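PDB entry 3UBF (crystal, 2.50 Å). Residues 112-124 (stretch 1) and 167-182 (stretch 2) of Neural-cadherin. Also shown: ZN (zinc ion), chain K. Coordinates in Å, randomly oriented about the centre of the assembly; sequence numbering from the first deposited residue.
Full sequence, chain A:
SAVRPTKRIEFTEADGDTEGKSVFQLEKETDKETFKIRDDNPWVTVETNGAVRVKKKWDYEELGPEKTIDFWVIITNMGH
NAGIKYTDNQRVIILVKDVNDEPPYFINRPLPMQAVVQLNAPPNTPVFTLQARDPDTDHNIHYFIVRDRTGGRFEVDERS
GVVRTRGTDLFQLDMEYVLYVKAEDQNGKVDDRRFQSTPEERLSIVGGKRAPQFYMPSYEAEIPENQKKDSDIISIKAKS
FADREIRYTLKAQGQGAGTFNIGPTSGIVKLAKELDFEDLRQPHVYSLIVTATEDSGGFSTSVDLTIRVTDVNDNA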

ATOM      1  N   PRO A 112      11.711  -4.328  -7.039  1.00 34.58           N
ATOM      2  CA  PRO A 112      10.934  -3.798  -8.166  1.00 33.79           C
ATOM      3  C   PRO A 112      10.160  -4.874  -8.923  1.00 33.57           C
ATOM      4  O   PRO A 112      10.528  -6.059  -8.898  1.00 34.67           O
ATOM      5  CB  PRO A 112      12.001  -3.186  -9.086  1.00 33.95           C
ATOM      6  CG  PRO A 112      13.203  -3.002  -8.226  1.00 35.49           C
ATOM      7  CD  PRO A 112      13.158  -4.136  -7.247  1.00 35.91           C
ATOM      8  N   MET A 113       9.094  -4.443  -9.582  1.00 32.59           N
ATOM      9  CA  MET A 113       8.231  -5.311 -10.355  1.00 32.29           C
ATOM     10  C   MET A 113       8.981  -6.038 -11.459  1.00 32.41           C
ATOM     11  O   MET A 113       9.598  -5.414 -12.322  1.00 32.30           O
ATOM     12  CB  MET A 113       7.093  -4.489 -10.947  1.00 31.63           C
ATOM     13  CG  MET A 113       6.025  -4.097  -9.936  1.00 32.32           C
ATOM     14  SD  MET A 113       4.878  -2.897 -10.638  1.00 34.13           S
ATOM     15  CE  MET A 113       3.925  -2.533  -9.165  1.00 33.32           C
ATOM     16  N   GLN A 114       8.923  -7.366 -11.415  1.00 32.65           N
ATOM     17  CA  GLN A 114       9.616  -8.195 -12.385  1.00 33.07           C
ATOM     18  C   GLN A 114       8.712  -9.298 -12.925  1.00 33.31           C
ATOM     19  O   GLN A 114       7.972  -9.924 -12.183  1.00 34.09           O
ATOM     20  CB  GLN A 114      10.899  -8.773 -11.791  1.00 33.88           C
ATOM     21  CG  GLN A 114      11.967  -7.717 -11.616  1.00 33.58           C
ATOM     22  CD  GLN A 114      13.301  -8.231 -11.130  1.00 34.20           C
ATOM     23  OE1 GLN A 114      14.225  -7.442 -10.955  1.00 34.67           O
ATOM     24  NE2 GLN A 114      13.418  -9.541 -10.898  1.00 34.10           N
ATOM     25  N   ALA A 115       8.768  -9.491 -14.234  1.00 33.23           N
ATOM     26  CA  ALA A 115       8.052 -10.534 -14.920  1.00 33.41           C
ATOM     27  C   ALA A 115       8.952 -11.071 -16.025  1.00 34.39           C
ATOM     28  O   ALA A 115      10.012 -10.504 -16.325  1.00 34.67           O
ATOM     29  CB  ALA A 115       6.782  -9.987 -15.519  1.00 32.54           C
ATOM     30  N   VAL A 116       8.523 -12.175 -16.625  1.00 35.01           N
ATOM     31  CA  VAL A 116       9.101 -12.660 -17.875  1.00 35.22           C
ATOM     32  C   VAL A 116       7.995 -12.753 -18.913  1.00 35.05           C
ATOM     33  O   VAL A 116       6.815 -12.887 -18.566  1.00 34.90           O
ATOM     34  CB  VAL A 116       9.754 -14.035 -17.705  1.00 36.38           C
ATOM     35  CG1 VAL A 116      11.055 -13.911 -16.912  1.00 36.60           C
ATOM     36  CG2 VAL A 116       8.777 -15.021 -17.042  1.00 36.11           C
ATOM     37  N   VAL A 117       8.366 -12.682 -20.184  1.00 35.28           N
ATOM     38  CA  VAL A 117       7.407 -12.955 -21.248  1.00 34.78           C
ATOM     39  C   VAL A 117       7.891 -14.105 -22.124  1.00 36.21           C
ATOM     40  O   VAL A 117       9.006 -14.077 -22.649  1.00 36.57           O
ATOM     41  CB  VAL A 117       7.111 -11.704 -22.106  1.00 34.27           C
ATOM     42  CG1 VAL A 117       8.390 -11.147 -22.741  1.00 33.09           C
ATOM     43  CG2 VAL A 117       6.078 -12.029 -23.170  1.00 34.01           C
ATOM     44  N   GLN A 118       7.038 -15.113 -22.267  1.00 37.06           N
ATOM     45  CA  GLN A 118       7.236 -16.234 -23.184  1.00 38.36           C
ATOM     46  C   GLN A 118       7.702 -15.687 -24.541  1.00 38.26           C
ATOM     47  O   GLN A 118       7.192 -14.662 -25.003  1.00 37.54           O
ATOM     48  CB  GLN A 118       5.894 -16.942 -23.338  1.00 39.24           C
ATOM     49  CG  GLN A 118       5.917 -18.458 -23.286  1.00 43.56           C
ATOM     50  CD  GLN A 118       4.752 -19.082 -24.084  1.00 48.80           C
ATOM     51  OE1 GLN A 118       3.587 -18.653 -23.977  1.00 49.40           O
ATOM     52  NE2 GLN A 118       5.069 -20.090 -24.890  1.00 49.96           N
ATOM     53  N   LEU A 119       8.673 -16.342 -25.178  1.00 38.62           N
ATOM     54  CA  LEU A 119       9.237 -15.797 -26.416  1.00 38.76           C
ATOM     55  C   LEU A 119       8.249 -15.716 -27.572  1.00 39.14           C
ATOM     56  O   LEU A 119       8.306 -14.798 -28.386  1.00 39.55           O
ATOM     57  CB  LEU A 119      10.482 -16.567 -26.853  1.00 39.83           C
ATOM     58  CG  LEU A 119      11.673 -16.471 -25.901  1.00 40.27           C
ATOM     59  CD1 LEU A 119      12.910 -17.089 -26.525  1.00 40.22           C
ATOM     60  CD2 LEU A 119      11.920 -15.005 -25.473  1.00 37.64           C
ATOM     61  N   ASN A 120       7.350 -16.684 -27.652  1.00 39.48           N
ATOM     62  CA  ASN A 120       6.368 -16.710 -28.719  1.00 40.22           C
ATOM     63  C   ASN A 120       5.000 -16.390 -28.166  1.00 39.30           C
ATOM     64  O   ASN A 120       4.001 -16.895 -28.660  1.00 40.43           O
ATOM     65  CB  ASN A 120       6.354 -18.082 -29.387  1.00 41.71           C
ATOM     66  CG  ASN A 120       6.102 -19.206 -28.397  1.00 43.82           C
ATOM     67  OD1 ASN A 120       6.102 -18.984 -27.172  1.00 44.35           O
ATOM     68  ND2 ASN A 120       5.894 -20.428 -28.915  1.00 44.52           N
ATOM     69  N   ALA A 121       4.964 -15.574 -27.116  1.00 37.55           N
ATOM     70  CA  ALA A 121       3.711 -15.174 -26.513  1.00 36.92           C
ATOM     71  C   ALA A 121       2.711 -14.696 -27.574  1.00 37.56           C
ATOM     72  O   ALA A 121       3.002 -13.780 -28.335  1.00 37.19           O
ATOM     73  CB  ALA A 121       3.945 -14.102 -25.499  1.00 35.38           C
ATOM     74  N   PRO A 122       1.533 -15.332 -27.635  1.00 38.61           N
ATOM     75  CA  PRO A 122       0.510 -14.835 -28.554  1.00 39.81           C
ATOM     76  C   PRO A 122      -0.165 -13.588 -27.987  1.00 39.21           C
ATOM     77  O   PRO A 122      -0.119 -13.357 -26.773  1.00 38.23           O
ATOM     78  CB  PRO A 122      -0.474 -16.006 -28.655  1.00 41.34           C
ATOM     79  CG  PRO A 122      -0.324 -16.750 -27.374  1.00 40.69           C
ATOM     80  CD  PRO A 122       1.098 -16.534 -26.898  1.00 39.19           C
ATOM     81  N   PRO A 123      -0.757 -12.761 -28.862  1.00 40.17           N
ATOM     82  CA  PRO A 123      -1.397 -11.519 -28.427  1.00 39.83           C
ATOM     83  C   PRO A 123      -2.312 -11.724 -27.219  1.00 39.94           C
ATOM     84  O   PRO A 123      -3.049 -12.716 -27.154  1.00 41.25           O
ATOM     85  CB  PRO A 123      -2.240 -11.116 -29.649  1.00 41.51           C
ATOM     86  CG  PRO A 123      -1.523 -11.704 -30.808  1.00 42.44           C
ATOM     87  CD  PRO A 123      -0.808 -12.935 -30.326  1.00 41.55           C
ATOM     88  N   ASN A 124      -2.265 -10.785 -26.278  1.00 39.08           N
ATOM     89  CA  ASN A 124      -3.184 -10.770 -25.131  1.00 39.63           C
ATOM     90  C   ASN A 124      -2.860 -11.806 -24.086  1.00 39.11           C
ATOM     91  O   ASN A 124      -3.712 -12.214 -23.291  1.00 39.51           O
ATOM     92  CB  ASN A 124      -4.630 -10.894 -25.605  1.00 41.12           C
ATOM     93  CG  ASN A 124      -5.077  -9.663 -26.317  1.00 43.02           C
ATOM     94  OD1 ASN A 124      -5.406  -9.709 -27.513  1.00 43.96           O
ATOM     95  ND2 ASN A 124      -5.035  -8.514 -25.604  1.00 40.59           N
TER
HETATM   96 ZN    ZN K  10       7.333  -6.216 -36.480  1.00 77.90          ZN
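Stretch 2 (167-182) GTDLFQLDMEYVLYVK

Two segments far apart in sequence can pack together without forming a ladder of backbone hydrogen bonds, and this pair from Neural-cadherin is a compact example. Stretch 1 runs as a strand through V117, then folds at Q118 to A121 into a type I beta turn, closed by the hydrogen bond from A121 N to Q118 O at 3.2 Å, and leaves as an irregular segment through P122 and P123. Stretch 2 begins as a loop from G167, extended from D169 to L173, passes through a type II turn at Q172 to M175, where M175 N donates to Q172 O at 3.2 Å, and becomes a strand from E176 onward. G167 has a phi of 81°, a value that by itself favours glycine.

The two chains run in opposite directions: as stretch 1 advances from L119 through N120 to P123, its nearest neighbours in stretch 2 step back from F171 through L170 to G167. The CA atoms of L119 and F171 are 4.8 Å apart, and those of P123 and G167 are 5.4 Å apart. At the strand end the chains separate, the CA atoms of M113 and L179 lying 9.8 Å from each other, so there the space between the backbones is bridged by side chains. A single direct hydrogen bond joins the stretches, from F171 N to L119 O, at 2.9 Å and nearly straight at 169°. Water 1 adds an indirect link, donating to A121 O at 2.6 Å and to D169 O at 2.7 Å, and so ties two carbonyls that could not bond to each other.

The same residue that makes the backbone bond also supplies the central side chain. F171 points toward stretch 1, and V117 covers one face of its ring: V117 CG2 stands 3.9 Å from the centroid of the F171 ring, 16° off the normal, a CH-pi contact. A121 approaches the ring obliquely, with its CB 3.8 Å from F171 CE1. The turn thus brings A121 back to the aromatic ring that V117 meets from the strand. V117 CG1 also lies over F171, 3.8 Å from F171 CG, and is 4.3 Å from Y177 CE1. The Y177 hydroxyl in turn accepts a hydrogen bond within stretch 2, with Q172 N at 2.8 Å from Y177 OH, connecting the strand to the start of the turn.

Further contacts flank this centre. L119, the residue of stretch 1 most covered by its partner, extends its side chain over the type II turn, where L119 CD1 lies 4.2 Å from L173 CB. On N120, CA approaches L170 CD2 at 3.9 Å. P123 rests on the beginning of stretch 2, its CG 3.4 Å from G167 O and 3.9 Å from T168 CG2. Where the antiparallel course brings the beginning of stretch 1 near the end of stretch 2, M113 SD meets V181 CG2 at 3.9 Å. Beyond the interface, D169 OD2 binds the zinc ion ZN at 2.0 Å.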

ATOM      1  N   GLY A 167       0.349  -7.560 -30.317  1.00 40.64           N
ATOM      2  CA  GLY A 167       1.075  -7.841 -31.553  1.00 42.76           C
ATOM      3  C   GLY A 167       1.480  -9.303 -31.652  1.00 43.51           C
ATOM      4  O   GLY A 167       1.418 -10.034 -30.659  1.00 42.66           O
ATOM      5  N   THR A 168       1.899  -9.727 -32.848  1.00 44.96           N
ATOM      6  CA  THR A 168       2.246 -11.125 -33.090  1.00 45.79           C
ATOM      7  C   THR A 168       3.744 -11.385 -33.171  1.00 45.72           C
ATOM      8  O   THR A 168       4.170 -12.539 -33.230  1.00 46.37           O
ATOM      9  CB  THR A 168       1.609 -11.662 -34.388  1.00 47.73           C
ATOM     10  OG1 THR A 168       2.096 -10.896 -35.490  1.00 49.33           O
ATOM     11  CG2 THR A 168       0.076 -11.593 -34.339  1.00 47.92           C
ATOM     12  N   ASP A 169       4.543 -10.326 -33.205  1.00 45.67           N
ATOM     13  CA  ASP A 169       5.997 -10.487 -33.219  1.00 45.95           C
ATOM     14  C   ASP A 169       6.476 -11.246 -31.989  1.00 44.76           C
ATOM     15  O   ASP A 169       5.849 -11.218 -30.933  1.00 43.85           O
ATOM     16  CB  ASP A 169       6.730  -9.139 -33.305  1.00 45.76           C
ATOM     17  CG  ASP A 169       6.701  -8.533 -34.701  1.00 47.99           C
ATOM     18  OD1 ASP A 169       6.214  -9.195 -35.651  1.00 49.44           O
ATOM     19  OD2 ASP A 169       7.173  -7.376 -34.848  1.00 48.52           O
ATOM     20  N   LEU A 170       7.593 -11.931 -32.158  1.00 45.17           N
ATOM     21  CA  LEU A 170       8.263 -12.628 -31.086  1.00 44.39           C
ATOM     22  C   LEU A 170       8.913 -11.648 -30.115  1.00 43.09           C
ATOM     23  O   LEU A 170       9.147 -10.487 -30.446  1.00 43.34           O
ATOM     24  CB  LEU A 170       9.336 -13.542 -31.694  1.00 45.77           C
ATOM     25  CG  LEU A 170       8.858 -14.558 -32.736  1.00 46.80           C
ATOM     26  CD1 LEU A 170      10.054 -15.226 -33.419  1.00 47.55           C
ATOM     27  CD2 LEU A 170       7.950 -15.586 -32.084  1.00 45.86           C
ATOM     28  N   PHE A 171       9.197 -12.122 -28.911  1.00 42.09           N
ATOM     29  CA  PHE A 171      10.038 -11.379 -27.986  1.00 41.34           C
ATOM     30  C   PHE A 171      11.428 -12.018 -28.009  1.00 42.81           C
ATOM     31  O   PHE A 171      11.563 -13.196 -28.396  1.00 43.21           O
ATOM     32  CB  PHE A 171       9.419 -11.357 -26.588  1.00 39.66           C
ATOM     33  CG  PHE A 171       8.040 -10.745 -26.554  1.00 38.08           C
ATOM     34  CD1 PHE A 171       6.906 -11.519 -26.848  1.00 37.49           C
ATOM     35  CD2 PHE A 171       7.869  -9.398 -26.261  1.00 35.58           C
ATOM     36  CE1 PHE A 171       5.628 -10.953 -26.856  1.00 34.69           C
ATOM     37  CE2 PHE A 171       6.589  -8.828 -26.260  1.00 35.13           C
ATOM     38  CZ  PHE A 171       5.468  -9.613 -26.559  1.00 34.40           C
ATOM     39  N   GLN A 172      12.443 -11.219 -27.651  1.00 43.48           N
ATOM     40  CA  GLN A 172      13.859 -11.616 -27.684  1.00 45.19           C
ATOM     41  C   GLN A 172      14.320 -12.145 -26.333  1.00 44.94           C
ATOM     42  O   GLN A 172      13.992 -11.586 -25.291  1.00 43.75           O
ATOM     43  CB  GLN A 172      14.743 -10.430 -28.079  1.00 45.97           C
ATOM     44  CG  GLN A 172      15.379 -10.490 -29.463  1.00 50.65           C
ATOM     45  CD  GLN A 172      14.359 -10.479 -30.613  1.00 55.08           C
ATOM     46  OE1 GLN A 172      14.500 -11.219 -31.594  1.00 57.01           O
ATOM     47  NE2 GLN A 172      13.332  -9.636 -30.494  1.00 55.03           N
ATOM     48  N   LEU A 173      15.096 -13.220 -26.363  1.00 46.59           N
ATOM     49  CA  LEU A 173      15.662 -13.787 -25.157  1.00 47.33           C
ATOM     50  C   LEU A 173      16.531 -12.745 -24.448  1.00 48.05           C
ATOM     51  O   LEU A 173      17.260 -11.990 -25.101  1.00 48.65           O
ATOM     52  CB  LEU A 173      16.476 -15.037 -25.495  1.00 48.85           C
ATOM     53  CG  LEU A 173      17.128 -15.856 -24.372  1.00 49.60           C
ATOM     54  CD1 LEU A 173      16.135 -16.205 -23.245  1.00 47.11           C
ATOM     55  CD2 LEU A 173      17.794 -17.117 -24.953  1.00 49.44           C
ATOM     56  N   ASP A 174      16.420 -12.691 -23.117  1.00 47.97           N
ATOM     57  CA  ASP A 174      17.217 -11.793 -22.286  1.00 48.65           C
ATOM     58  C   ASP A 174      16.918 -10.314 -22.537  1.00 47.14           C
ATOM     59  O   ASP A 174      17.521  -9.466 -21.904  1.00 47.46           O
ATOM     60  CB  ASP A 174      18.740 -12.042 -22.457  1.00 51.53           C
ATOM     61  CG  ASP A 174      19.164 -13.493 -22.156  1.00 55.76           C
ATOM     62  OD1 ASP A 174      18.722 -14.051 -21.119  1.00 59.76           O
ATOM     63  OD2 ASP A 174      19.957 -14.071 -22.950  1.00 59.01           O
ATOM     64  N   MET A 175      16.019  -9.993 -23.465  1.00 45.93           N
ATOM     65  CA  MET A 175      15.701  -8.595 -23.726  1.00 45.15           C
ATOM     66  C   MET A 175      14.754  -8.044 -22.671  1.00 43.27           C
ATOM     67  O   MET A 175      13.776  -8.699 -22.293  1.00 42.26           O
ATOM     68  CB  MET A 175      15.109  -8.395 -25.116  1.00 45.54           C
ATOM     69  CG  MET A 175      14.978  -6.912 -25.501  1.00 48.14           C
ATOM     70  SD  MET A 175      14.683  -6.625 -27.270  1.00 55.79           S
ATOM     71  CE  MET A 175      13.903  -5.007 -27.155  1.00 54.79           C
ATOM     72  N   GLU A 176      15.056  -6.840 -22.191  1.00 42.59           N
ATOM     73  CA  GLU A 176      14.228  -6.202 -21.177  1.00 40.88           C
ATOM     74  C   GLU A 176      13.195  -5.257 -21.790  1.00 39.57           C
ATOM     75  O   GLU A 176      13.533  -4.352 -22.566  1.00 40.34           O
ATOM     76  CB  GLU A 176      15.074  -5.469 -20.124  1.00 41.15           C
ATOM     77  CG  GLU A 176      14.264  -5.191 -18.858  1.00 41.30           C
ATOM     78  CD  GLU A 176      14.995  -4.430 -17.765  1.00 43.38           C
ATOM     79  OE1 GLU A 176      15.879  -3.586 -18.065  1.00 45.53           O
ATOM     80  OE2 GLU A 176      14.640  -4.663 -16.588  1.00 42.58           O
ATOM     81  N   TYR A 177      11.937  -5.482 -21.429  1.00 37.23           N
ATOM     82  CA  TYR A 177      10.834  -4.622 -21.843  1.00 35.62           C
ATOM     83  C   TYR A 177      10.327  -3.875 -20.609  1.00 34.49           C
ATOM     84  O   TYR A 177       9.896  -4.508 -19.635  1.00 34.13           O
ATOM     85  CB  TYR A 177       9.718  -5.445 -22.499  1.00 34.38           C
ATOM     86  CG  TYR A 177      10.216  -6.300 -23.641  1.00 33.81           C
ATOM     87  CD1 TYR A 177      10.720  -7.586 -23.407  1.00 32.54           C
ATOM     88  CD2 TYR A 177      10.177  -5.836 -24.961  1.00 32.70           C
ATOM     89  CE1 TYR A 177      11.164  -8.390 -24.450  1.00 33.33           C
ATOM     90  CE2 TYR A 177      10.627  -6.632 -26.021  1.00 33.44           C
ATOM     91  CZ  TYR A 177      11.121  -7.906 -25.754  1.00 34.21           C
ATOM     92  OH  TYR A 177      11.598  -8.695 -26.772  1.00 35.45           O
ATOM     93  N   VAL A 178      10.380  -2.544 -20.656  1.00 33.90           N
ATOM     94  CA  VAL A 178      10.094  -1.736 -19.484  1.00 33.67           C
ATOM     95  C   VAL A 178       8.801  -0.938 -19.629  1.00 33.54           C
ATOM     96  O   VAL A 178       8.619  -0.197 -20.584  1.00 34.32           O
ATOM     97  CB  VAL A 178      11.280  -0.783 -19.131  1.00 34.49           C
ATOM     98  CG1 VAL A 178      10.941   0.094 -17.940  1.00 33.56           C
ATOM     99  CG2 VAL A 178      12.545  -1.573 -18.846  1.00 34.11           C
ATOM    100  N   LEU A 179       7.903  -1.100 -18.672  1.00 32.88           N
ATOM    101  CA  LEU A 179       6.769  -0.198 -18.551  1.00 32.92           C
ATOM    102  C   LEU A 179       6.851   0.519 -17.226  1.00 33.20           C
ATOM    103  O   LEU A 179       7.171  -0.094 -16.202  1.00 32.57           O
ATOM    104  CB  LEU A 179       5.460  -0.964 -18.571  1.00 32.32           C
ATOM    105  CG  LEU A 179       5.097  -1.832 -19.756  1.00 32.63           C
ATOM    106  CD1 LEU A 179       3.789  -2.510 -19.417  1.00 31.11           C
ATOM    107  CD2 LEU A 179       4.953  -0.945 -20.970  1.00 33.40           C
ATOM    108  N   TYR A 180       6.567   1.814 -17.246  1.00 34.24           N
ATOM    109  CA  TYR A 180       6.291   2.542 -16.011  1.00 35.31           C
ATOM    110  C   TYR A 180       4.786   2.589 -15.824  1.00 35.47           C
ATOM    111  O   TYR A 180       4.053   2.977 -16.736  1.00 36.13           O
ATOM    112  CB  TYR A 180       6.920   3.935 -16.016  1.00 36.23           C
ATOM    113  CG  TYR A 180       8.411   3.885 -15.815  1.00 37.32           C
ATOM    114  CD1 TYR A 180       9.261   3.559 -16.871  1.00 38.06           C
ATOM    115  CD2 TYR A 180       8.972   4.138 -14.567  1.00 38.69           C
ATOM    116  CE1 TYR A 180      10.626   3.491 -16.689  1.00 41.08           C
ATOM    117  CE2 TYR A 180      10.349   4.085 -14.377  1.00 40.51           C
ATOM    118  CZ  TYR A 180      11.162   3.755 -15.440  1.00 42.00           C
ATOM    119  OH  TYR A 180      12.520   3.693 -15.278  1.00 46.12           O
ATOM    120  N   VAL A 181       4.335   2.145 -14.657  1.00 35.62           N
ATOM    121  CA  VAL A 181       2.920   1.918 -14.403  1.00 35.90           C
ATOM    122  C   VAL A 181       2.502   2.693 -13.164  1.00 36.71           C
ATOM    123  O   VAL A 181       3.334   3.046 -12.323  1.00 37.12           O
ATOM    124  CB  VAL A 181       2.628   0.423 -14.190  1.00 35.81           C
ATOM    125  CG1 VAL A 181       2.827  -0.375 -15.492  1.00 35.59           C
ATOM    126  CG2 VAL A 181       3.509  -0.140 -13.066  1.00 36.31           C
ATOM    127  N   LYS A 182       1.207   2.951 -13.048  1.00 37.24           N
ATOM    128  CA  LYS A 182       0.698   3.819 -12.011  1.00 38.05           C
ATOM    129  C   LYS A 182      -0.728   3.378 -11.792  1.00 38.30           C
ATOM    130  O   LYS A 182      -1.383   2.918 -12.728  1.00 37.81           O
ATOM    131  CB  LYS A 182       0.722   5.246 -12.540  1.00 39.09           C
ATOM    132  CG  LYS A 182       0.579   6.374 -11.546  1.00 41.94           C
ATOM    133  CD  LYS A 182       0.476   7.679 -12.346  1.00 45.90           C
ATOM    134  CE  LYS A 182       0.268   8.895 -11.479  1.00 49.61           C
ATOM    135  NZ  LYS A 182       1.541   9.345 -10.844  1.00 51.78           N
TER
HETATM  136  O   HOH W   1       5.232 -13.543 -29.672  1.00 20.99           O
HETATM  137  O   HOH W   2       7.433  -4.217 -36.238  1.00 40.09           O